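Local atomic coordinates of MFP2b (Ascaris suum, PDB entry 2BJR), a protein that enhances the polymerization of major sperm protein (MSP) that drives the amoeboid motility of nematode sperm, and binds a zinc ion. Residues A[9-14]-A[35-40]; A[119-124]-A[129-134]. All coordinates share one frame; numbering follows the deposited sequence.

Contact 1 of 2, residues A[9-14]-A[35-40]. With SO4 (sulfate ion), chain D.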
ATOM      1  N   ASP A   9     -20.928   6.175  -0.672  1.00 25.77           N
ATOM      2  CA  ASP A   9     -19.707   5.413  -0.836  1.00 24.24           C
ATOM      3  C   ASP A   9     -19.767   4.498  -2.025  1.00 23.60           C
ATOM      4  O   ASP A   9     -20.810   3.908  -2.330  1.00 24.31           O
ATOM      5  CB  ASP A   9     -19.457   4.591   0.430  1.00 24.23           C
ATOM      6  CG  ASP A   9     -19.536   5.414   1.658  1.00 22.76           C
ATOM      7  OD1 ASP A   9     -18.703   6.334   1.803  1.00 22.58           O
ATOM      8  OD2 ASP A   9     -20.406   5.245   2.522  1.00 21.51           O
ATOM      9  N   THR A  10     -18.656   4.334  -2.710  1.00 22.90           N
ATOM     10  CA  THR A  10     -18.561   3.375  -3.783  1.00 23.21           C
ATOM     11  C   THR A  10     -17.823   2.147  -3.314  1.00 23.66           C
ATOM     12  O   THR A  10     -16.636   2.215  -2.937  1.00 22.28           O
ATOM     13  CB  THR A  10     -17.810   3.924  -4.996  1.00 23.66           C
ATOM     14  OG1 THR A  10     -18.540   4.997  -5.576  1.00 26.98           O
ATOM     15  CG2 THR A  10     -17.755   2.897  -6.098  1.00 27.15           C
ATOM     16  N   TRP A  11     -18.524   1.030  -3.412  1.00 21.46           N
ATOM     17  CA  TRP A  11     -17.970  -0.286  -3.175  1.00 21.46           C
ATOM     18  C   TRP A  11     -17.801  -0.913  -4.533  1.00 21.82           C
ATOM     19  O   TRP A  11     -18.761  -1.402  -5.162  1.00 23.52           O
ATOM     20  CB  TRP A  11     -18.902  -1.108  -2.253  1.00 20.81           C
ATOM     21  CG  TRP A  11     -18.955  -0.511  -0.897  1.00 21.29           C
ATOM     22  CD1 TRP A  11     -19.872   0.368  -0.441  1.00 19.69           C
ATOM     23  CD2 TRP A  11     -18.026  -0.710   0.181  1.00 18.48           C
ATOM     24  NE1 TRP A  11     -19.600   0.705   0.857  1.00 19.32           N
ATOM     25  CE2 TRP A  11     -18.474   0.054   1.264  1.00 17.00           C
ATOM     26  CE3 TRP A  11     -16.894  -1.498   0.357  1.00 17.46           C
ATOM     27  CZ2 TRP A  11     -17.810   0.098   2.492  1.00 17.12           C
ATOM     28  CZ3 TRP A  11     -16.261  -1.476   1.586  1.00 16.22           C
ATOM     29  CH2 TRP A  11     -16.707  -0.672   2.633  1.00 16.84           C
ATOM     30  N   ALA A  12     -16.572  -0.882  -5.020  1.00 21.09           N
ATOM     31  CA  ALA A  12     -16.272  -1.290  -6.363  1.00 20.76           C
ATOM     32  C   ALA A  12     -16.214  -2.768  -6.558  1.00 21.63           C
ATOM     33  O   ALA A  12     -15.882  -3.520  -5.655  1.00 20.67           O
ATOM     34  CB  ALA A  12     -14.930  -0.643  -6.827  1.00 22.10           C
ATOM     35  N   PHE A  13     -16.471  -3.180  -7.787  1.00 21.93           N
ATOM     36  CA  PHE A  13     -16.514  -4.566  -8.222  1.00 23.47           C
ATOM     37  C   PHE A  13     -15.169  -5.205  -8.034  1.00 23.99           C
ATOM     38  O   PHE A  13     -14.136  -4.709  -8.553  1.00 25.35           O
ATOM     39  CB  PHE A  13     -16.894  -4.581  -9.714  1.00 24.89           C
ATOM     40  CG  PHE A  13     -16.860  -5.940 -10.374  1.00 26.40           C
ATOM     41  CD1 PHE A  13     -17.634  -6.996  -9.895  1.00 28.39           C
ATOM     42  CD2 PHE A  13     -16.094  -6.138 -11.517  1.00 28.83           C
ATOM     43  CE1 PHE A  13     -17.624  -8.227 -10.536  1.00 32.05           C
ATOM     44  CE2 PHE A  13     -16.075  -7.367 -12.150  1.00 29.13           C
ATOM     45  CZ  PHE A  13     -16.842  -8.405 -11.660  1.00 30.10           C
ATOM     46  N   GLY A  14     -15.168  -6.345  -7.359  1.00 23.51           N
ATOM     47  CA  GLY A  14     -13.922  -6.981  -6.937  1.00 24.81           C
ATOM     48  C   GLY A  14     -13.846  -8.452  -7.215  1.00 23.95           C
ATOM     49  O   GLY A  14     -14.005  -9.249  -6.320  1.00 24.32           O
ATOM     50  N   VAL A  35      -9.924  -2.267   2.354  1.00 14.50           N
ATOM     51  CA  VAL A  35     -11.250  -2.368   2.930  1.00 15.00           C
ATOM     52  C   VAL A  35     -12.151  -3.113   1.946  1.00 15.78           C
ATOM     53  O   VAL A  35     -12.342  -2.681   0.787  1.00 16.15           O
ATOM     54  CB  VAL A  35     -11.843  -0.952   3.292  1.00 14.39           C
ATOM     55  CG1 VAL A  35     -13.150  -1.119   3.997  1.00 17.11           C
ATOM     56  CG2 VAL A  35     -10.876  -0.194   4.182  1.00 16.42           C
ATOM     57  N   ALA A  36     -12.773  -4.187   2.433  1.00 16.28           N
ATOM     58  CA  ALA A  36     -13.569  -5.077   1.600  1.00 15.61           C
ATOM     59  C   ALA A  36     -14.897  -5.398   2.223  1.00 15.29           C
ATOM     60  O   ALA A  36     -15.119  -5.224   3.420  1.00 15.90           O
ATOM     61  CB  ALA A  36     -12.841  -6.346   1.283  1.00 16.60           C
ATOM     62  N   LEU A  37     -15.792  -5.813   1.349  1.00 16.49           N
ATOM     63  CA  LEU A  37     -17.210  -6.034   1.687  1.00 16.66           C
ATOM     64  C   LEU A  37     -17.754  -7.277   0.992  1.00 16.79           C
ATOM     65  O   LEU A  37     -17.523  -7.520  -0.196  1.00 16.36           O
ATOM     66  CB  LEU A  37     -18.040  -4.803   1.279  1.00 17.29           C
ATOM     67  CG  LEU A  37     -19.580  -4.919   1.390  1.00 17.47           C
ATOM     68  CD1 LEU A  37     -20.035  -5.047   2.866  1.00 18.77           C
ATOM     69  CD2 LEU A  37     -20.176  -3.678   0.706  1.00 21.22           C
ATOM     70  N   TRP A  38     -18.535  -8.056   1.740  1.00 18.71           N
ATOM     71  CA  TRP A  38     -19.194  -9.254   1.201  1.00 19.64           C
ATOM     72  C   TRP A  38     -20.599  -9.348   1.800  1.00 19.52           C
ATOM     73  O   TRP A  38     -20.920  -8.680   2.791  1.00 18.65           O
ATOM     74  CB  TRP A  38     -18.350 -10.477   1.580  1.00 20.45           C
ATOM     75  CG  TRP A  38     -18.820 -11.841   1.065  1.00 21.57           C
ATOM     76  CD1 TRP A  38     -18.881 -12.295  -0.217  1.00 24.85           C
ATOM     77  CD2 TRP A  38     -19.268 -12.920   1.892  1.00 24.56           C
ATOM     78  NE1 TRP A  38     -19.361 -13.591  -0.233  1.00 27.16           N
ATOM     79  CE2 TRP A  38     -19.590 -13.999   1.047  1.00 25.37           C
ATOM     80  CE3 TRP A  38     -19.420 -13.079   3.259  1.00 23.86           C
ATOM     81  CZ2 TRP A  38     -20.073 -15.219   1.534  1.00 26.20           C
ATOM     82  CZ3 TRP A  38     -19.883 -14.316   3.743  1.00 30.11           C
ATOM     83  CH2 TRP A  38     -20.185 -15.352   2.877  1.00 24.35           C
ATOM     84  N   TYR A  39     -21.427 -10.154   1.151  1.00 20.09           N
ATOM     85  CA  TYR A  39     -22.821 -10.339   1.577  1.00 21.46           C
ATOM     86  C   TYR A  39     -23.116 -11.810   1.659  1.00 22.03           C
ATOM     87  O   TYR A  39     -22.649 -12.596   0.831  1.00 22.74           O
ATOM     88  CB  TYR A  39     -23.805  -9.715   0.584  1.00 22.09           C
ATOM     89  CG  TYR A  39     -23.826  -8.230   0.611  1.00 20.73           C
ATOM     90  CD1 TYR A  39     -22.872  -7.528  -0.071  1.00 22.46           C
ATOM     91  CD2 TYR A  39     -24.807  -7.531   1.254  1.00 21.55           C
ATOM     92  CE1 TYR A  39     -22.891  -6.180  -0.098  1.00 23.76           C
ATOM     93  CE2 TYR A  39     -24.837  -6.175   1.230  1.00 24.73           C
ATOM     94  CZ  TYR A  39     -23.848  -5.500   0.573  1.00 21.88           C
ATOM     95  OH  TYR A  39     -23.851  -4.123   0.510  1.00 27.89           O
ATOM     96  N   LYS A  40     -23.874 -12.183   2.668  1.00 24.15           N
ATOM     97  CA  LYS A  40     -24.391 -13.526   2.779  1.00 25.40           C
ATOM     98  C   LYS A  40     -25.876 -13.389   3.079  1.00 25.53           C
ATOM     99  O   LYS A  40     -26.229 -12.810   4.090  1.00 24.35           O
ATOM    100  CB  LYS A  40     -23.709 -14.240   3.933  1.00 26.39           C
ATOM    101  CG  LYS A  40     -24.189 -15.665   4.162  1.00 31.23           C
ATOM    102  CD  LYS A  40     -23.668 -16.584   3.138  1.00 33.62           C
ATOM    103  CE  LYS A  40     -24.075 -18.021   3.402  1.00 37.26           C
ATOM    104  NZ  LYS A  40     -23.425 -18.857   2.366  1.00 40.33           N
TER
HETATM  105  S   SO4 D1370     -16.772  -0.434 -10.294  1.00 55.84           S
HETATM  106  O1  SO4 D1370     -17.270  -0.230 -11.671  1.00 56.65           O
HETATM  107  O2  SO4 D1370     -15.505  -1.159 -10.422  1.00 53.55           O
HETATM  108  O3  SO4 D1370     -16.549   0.888  -9.685  1.00 58.59           O
HETATM  109  O4  SO4 D1370     -17.802  -1.137  -9.515  1.00 52.18           O

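Contact 2 of 2, residues A[119-124]-A[129-134]. With SO4 (sulfate ion), chain E.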
ATOM      1  N   PRO A 119     -16.360  -1.274   8.910  1.00 18.04           N
ATOM      2  CA  PRO A 119     -14.948  -1.664   9.033  1.00 18.13           C
ATOM      3  C   PRO A 119     -14.318  -1.187  10.322  1.00 17.26           C
ATOM      4  O   PRO A 119     -14.633  -0.071  10.796  1.00 17.24           O
ATOM      5  CB  PRO A 119     -14.302  -1.002   7.826  1.00 19.00           C
ATOM      6  CG  PRO A 119     -15.424  -0.801   6.857  1.00 19.44           C
ATOM      7  CD  PRO A 119     -16.619  -0.483   7.685  1.00 16.43           C
ATOM      8  N   ILE A 120     -13.440  -2.012  10.894  1.00 16.00           N
ATOM      9  CA  ILE A 120     -12.683  -1.652  12.079  1.00 16.38           C
ATOM     10  C   ILE A 120     -11.261  -2.212  11.943  1.00 15.99           C
ATOM     11  O   ILE A 120     -11.061  -3.386  11.595  1.00 16.09           O
ATOM     12  CB  ILE A 120     -13.413  -2.063  13.356  1.00 17.47           C
ATOM     13  CG1 ILE A 120     -12.719  -1.510  14.588  1.00 19.07           C
ATOM     14  CG2 ILE A 120     -13.616  -3.564  13.461  1.00 15.63           C
ATOM     15  CD1 ILE A 120     -13.611  -1.625  15.850  1.00 22.28           C
ATOM     16  N   LEU A 121     -10.296  -1.328  12.145  1.00 15.34           N
ATOM     17  CA  LEU A 121      -8.878  -1.666  12.063  1.00 15.63           C
ATOM     18  C   LEU A 121      -8.250  -1.747  13.437  1.00 14.73           C
ATOM     19  O   LEU A 121      -8.152  -0.777  14.161  1.00 15.37           O
ATOM     20  CB  LEU A 121      -8.161  -0.629  11.203  1.00 14.22           C
ATOM     21  CG  LEU A 121      -6.679  -0.923  11.007  1.00 15.81           C
ATOM     22  CD1 LEU A 121      -6.410  -2.175  10.185  1.00 15.83           C
ATOM     23  CD2 LEU A 121      -6.073   0.280  10.331  1.00 17.51           C
ATOM     24  N   TRP A 122      -7.808  -2.945  13.778  1.00 16.51           N
ATOM     25  CA  TRP A 122      -7.045  -3.218  14.974  1.00 17.06           C
ATOM     26  C   TRP A 122      -5.583  -2.907  14.661  1.00 16.94           C
ATOM     27  O   TRP A 122      -4.790  -3.781  14.426  1.00 18.15           O
ATOM     28  CB  TRP A 122      -7.250  -4.676  15.380  1.00 16.20           C
ATOM     29  CG  TRP A 122      -6.721  -5.109  16.713  1.00 16.98           C
ATOM     30  CD1 TRP A 122      -6.029  -4.363  17.637  1.00 18.76           C
ATOM     31  CD2 TRP A 122      -6.844  -6.412  17.266  1.00 17.15           C
ATOM     32  NE1 TRP A 122      -5.680  -5.145  18.711  1.00 19.78           N
ATOM     33  CE2 TRP A 122      -6.187  -6.406  18.519  1.00 20.27           C
ATOM     34  CE3 TRP A 122      -7.436  -7.599  16.822  1.00 17.55           C
ATOM     35  CZ2 TRP A 122      -6.110  -7.549  19.329  1.00 20.82           C
ATOM     36  CZ3 TRP A 122      -7.360  -8.714  17.612  1.00 20.60           C
ATOM     37  CH2 TRP A 122      -6.722  -8.684  18.864  1.00 20.97           C
ATOM     38  N   SER A 123      -5.268  -1.626  14.669  1.00 18.71           N
ATOM     39  CA  SER A 123      -4.007  -1.108  14.181  1.00 20.33           C
ATOM     40  C   SER A 123      -2.804  -1.576  15.010  1.00 20.83           C
ATOM     41  O   SER A 123      -1.711  -1.799  14.463  1.00 21.40           O
ATOM     42  CB  SER A 123      -4.046   0.455  14.156  1.00 20.16           C
ATOM     43  OG  SER A 123      -4.812   1.010  15.265  1.00 28.45           O
ATOM     44  N   GLU A 124      -2.999  -1.689  16.312  1.00 21.71           N
ATOM     45  CA  GLU A 124      -1.918  -2.005  17.250  1.00 22.16           C
ATOM     46  C   GLU A 124      -1.800  -3.484  17.625  1.00 22.61           C
ATOM     47  O   GLU A 124      -1.119  -3.812  18.588  1.00 23.51           O
ATOM     48  CB  GLU A 124      -2.070  -1.159  18.513  1.00 22.73           C
ATOM     49  CG  GLU A 124      -2.146   0.332  18.249  1.00 28.44           C
ATOM     50  CD  GLU A 124      -0.927   0.857  17.530  1.00 34.76           C
ATOM     51  OE1 GLU A 124       0.191   0.671  18.036  1.00 39.86           O
ATOM     52  OE2 GLU A 124      -1.072   1.459  16.445  1.00 43.80           O
ATOM     53  N   ALA A 129      -1.386  -5.424  12.170  1.00 20.19           N
ATOM     54  CA  ALA A 129      -2.796  -4.970  12.153  1.00 19.59           C
ATOM     55  C   ALA A 129      -3.700  -5.959  11.442  1.00 19.55           C
ATOM     56  O   ALA A 129      -3.283  -6.637  10.489  1.00 19.24           O
ATOM     57  CB  ALA A 129      -2.874  -3.651  11.478  1.00 19.93           C
ATOM     58  N   LEU A 130      -4.975  -6.030  11.857  1.00 18.81           N
ATOM     59  CA  LEU A 130      -5.958  -6.750  11.082  1.00 18.79           C
ATOM     60  C   LEU A 130      -7.172  -5.852  10.946  1.00 17.44           C
ATOM     61  O   LEU A 130      -7.551  -5.191  11.886  1.00 15.91           O
ATOM     62  CB  LEU A 130      -6.441  -8.045  11.752  1.00 18.95           C
ATOM     63  CG  LEU A 130      -5.638  -9.330  11.689  1.00 22.01           C
ATOM     64  CD1 LEU A 130      -6.366 -10.397  12.493  1.00 22.04           C
ATOM     65  CD2 LEU A 130      -5.297  -9.780  10.273  1.00 22.38           C
ATOM     66  N   LEU A 131      -7.750  -5.902   9.770  1.00 18.19           N
ATOM     67  CA  LEU A 131      -8.973  -5.199   9.458  1.00 18.16           C
ATOM     68  C   LEU A 131     -10.105  -6.214   9.541  1.00 18.02           C
ATOM     69  O   LEU A 131     -10.028  -7.312   8.970  1.00 18.90           O
ATOM     70  CB  LEU A 131      -8.815  -4.571   8.072  1.00 19.75           C
ATOM     71  CG  LEU A 131      -9.901  -3.692   7.555  1.00 21.80           C
ATOM     72  CD1 LEU A 131     -10.079  -2.395   8.347  1.00 18.67           C
ATOM     73  CD2 LEU A 131      -9.623  -3.460   6.060  1.00 24.24           C
ATOM     74  N   GLY A 132     -11.144  -5.852  10.269  1.00 17.17           N
ATOM     75  CA  GLY A 132     -12.337  -6.689  10.417  1.00 17.77           C
ATOM     76  C   GLY A 132     -13.612  -5.854  10.374  1.00 16.68           C
ATOM     77  O   GLY A 132     -13.614  -4.766   9.795  1.00 16.95           O
ATOM     78  N   TYR A 133     -14.661  -6.320  11.023  1.00 17.30           N
ATOM     79  CA  TYR A 133     -15.911  -5.555  11.118  1.00 16.60           C
ATOM     80  C   TYR A 133     -16.490  -5.574  12.467  1.00 17.05           C
ATOM     81  O   TYR A 133     -16.343  -6.549  13.208  1.00 17.71           O
ATOM     82  CB  TYR A 133     -16.953  -5.963  10.076  1.00 15.64           C
ATOM     83  CG  TYR A 133     -17.833  -7.151  10.438  1.00 16.70           C
ATOM     84  CD1 TYR A 133     -19.099  -6.960  11.001  1.00 19.59           C
ATOM     85  CD2 TYR A 133     -17.378  -8.455  10.284  1.00 16.24           C
ATOM     86  CE1 TYR A 133     -19.927  -8.048  11.366  1.00 22.46           C
ATOM     87  CE2 TYR A 133     -18.212  -9.558  10.659  1.00 19.91           C
ATOM     88  CZ  TYR A 133     -19.483  -9.318  11.183  1.00 20.24           C
ATOM     89  OH  TYR A 133     -20.278 -10.395  11.532  1.00 22.03           O
ATOM     90  N   ALA A 134     -17.164  -4.474  12.781  1.00 17.26           N
ATOM     91  CA  ALA A 134     -17.912  -4.349  14.008  1.00 18.34           C
ATOM     92  C   ALA A 134     -19.413  -4.350  13.655  1.00 19.99           C
ATOM     93  O   ALA A 134     -19.829  -3.823  12.620  1.00 18.37           O
ATOM     94  CB  ALA A 134     -17.539  -3.133  14.736  1.00 18.65           C
TER
HETATM   95  S   SO4 E1371      -3.711  -4.769  21.927  1.00 46.14           S
HETATM   96  O1  SO4 E1371      -4.489  -3.737  21.232  1.00 50.19           O
HETATM   97  O2  SO4 E1371      -3.583  -5.891  21.021  1.00 49.96           O
HETATM   98  O3  SO4 E1371      -2.408  -4.158  22.273  1.00 52.97           O
HETATM   99  O4  SO4 E1371      -4.409  -5.138  23.135  1.00 49.01           O

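Contact 1 of 2, residues A[9-14]-A[35-40]
Trp11 lays one face of its indole against Leu37, a side-chain contact between two strands of the same antiparallel sheet that are not neighbours in it. Strand 76-81 runs between them and pairs with both, so the axes of the short segments 10-14 and 35-40 come no closer than 8.2 Å, with 76° between their directions, and the two meet mainly through side chains. The Trp11 and Leu37 side chains cross at about a right angle. CD2 of Leu37 sits over the five-membered ring, 3.9 Å from the centroid of that Trp11 ring and 21° off its normal, a CH-pi contact. Farther along the indole, Leu37 CB comes to 3.6 Å from Trp11 CE3, so the leucine spans the ring from the pyrrole to the benzo part. Chi1 of -66° sets Trp11 CG opposite its own carbonyl carbon, and the six-membered ring reaches on to Val35. The ring of His46 in strand 43-52 also meets the indole, and Cys114 touches both Trp11 and Leu37. Away from this packing, Phe13 N donates to O4 of a sulfate at 3.0 Å. Val35 touches the indole at its edge, near the ring plane, with CG1 3.8 Å from Trp11 CH2.

Contact 2 of 2, residues A[119-124]-A[129-134]
Ile120 and Gly132 hold each other by two backbone hydrogen bonds, a hydrogen-bonded pair of this antiparallel ladder. Gly132 N gives a straight bond to Ile120 O at 2.8 Å, while Ile120 N returns one to Gly132 O at 3.0 Å, arriving 49° out of that carbonyl plane. Trp122 N adds a third, to Leu130 O at 2.9 Å; the bond back from Leu130 N to Trp122 O is weak. CA-H...O contacts fill in between, and the shortest runs from Ala129 CA to Trp122 O, 3.2 Å.

The apolar contacts lie on both faces. On one, Leu121 and Leu131 form a non-hydrogen-bonded pair in which Leu131 CD1 packs 3.9 Å from Leu121 CB, and Leu121 CD1 reaches Ala129 CB. On the other, Ile120 CG2 lies between its own backbone N and carbonyl carbon; this branch packs against the Tyr133-Ala134 peptide and comes 4.1 Å from Ala134 CB. Phe143 of strand 140-145 covers this second face, touching Ile120, Trp122 and Leu130.

The polar end of Trp122 turns to a sulfate, probably from the crystallisation liquor: NE1 donates to its O1 at 3.1 Å, with the sulfur in the indole plane, and also to O2.

Trp122 is the centre of an inverse gamma turn, and the whole is a beta hairpin of strands 117-122 and 130-135, continued by strand 140-145 in an antiparallel sheet.

In the fold
From the N terminus, strand 10-15 comes first, and contact 1 closes a loop of 20 intervening residues when strand 34-40 brings Val35 and Leu37 to it. Strand 76-81, later in the chain, completes the pairing of that sheet. Contact 2 closes a much shorter loop, with four residues between segments 119-124 and 129-134. The contacts follow in series and neither nest nor cross. One belongs to the sheet holding strands 10-15 and 34-40, the other to the sheet of the hairpin 117-135, all within the first cytosolic motility protein range. Their centres lie about 16 Å apart, yet the sheets touch: Val35 CG1 packs 3.7 Å from Pro119 CG, and Val35 CA meets Leu131 CD2.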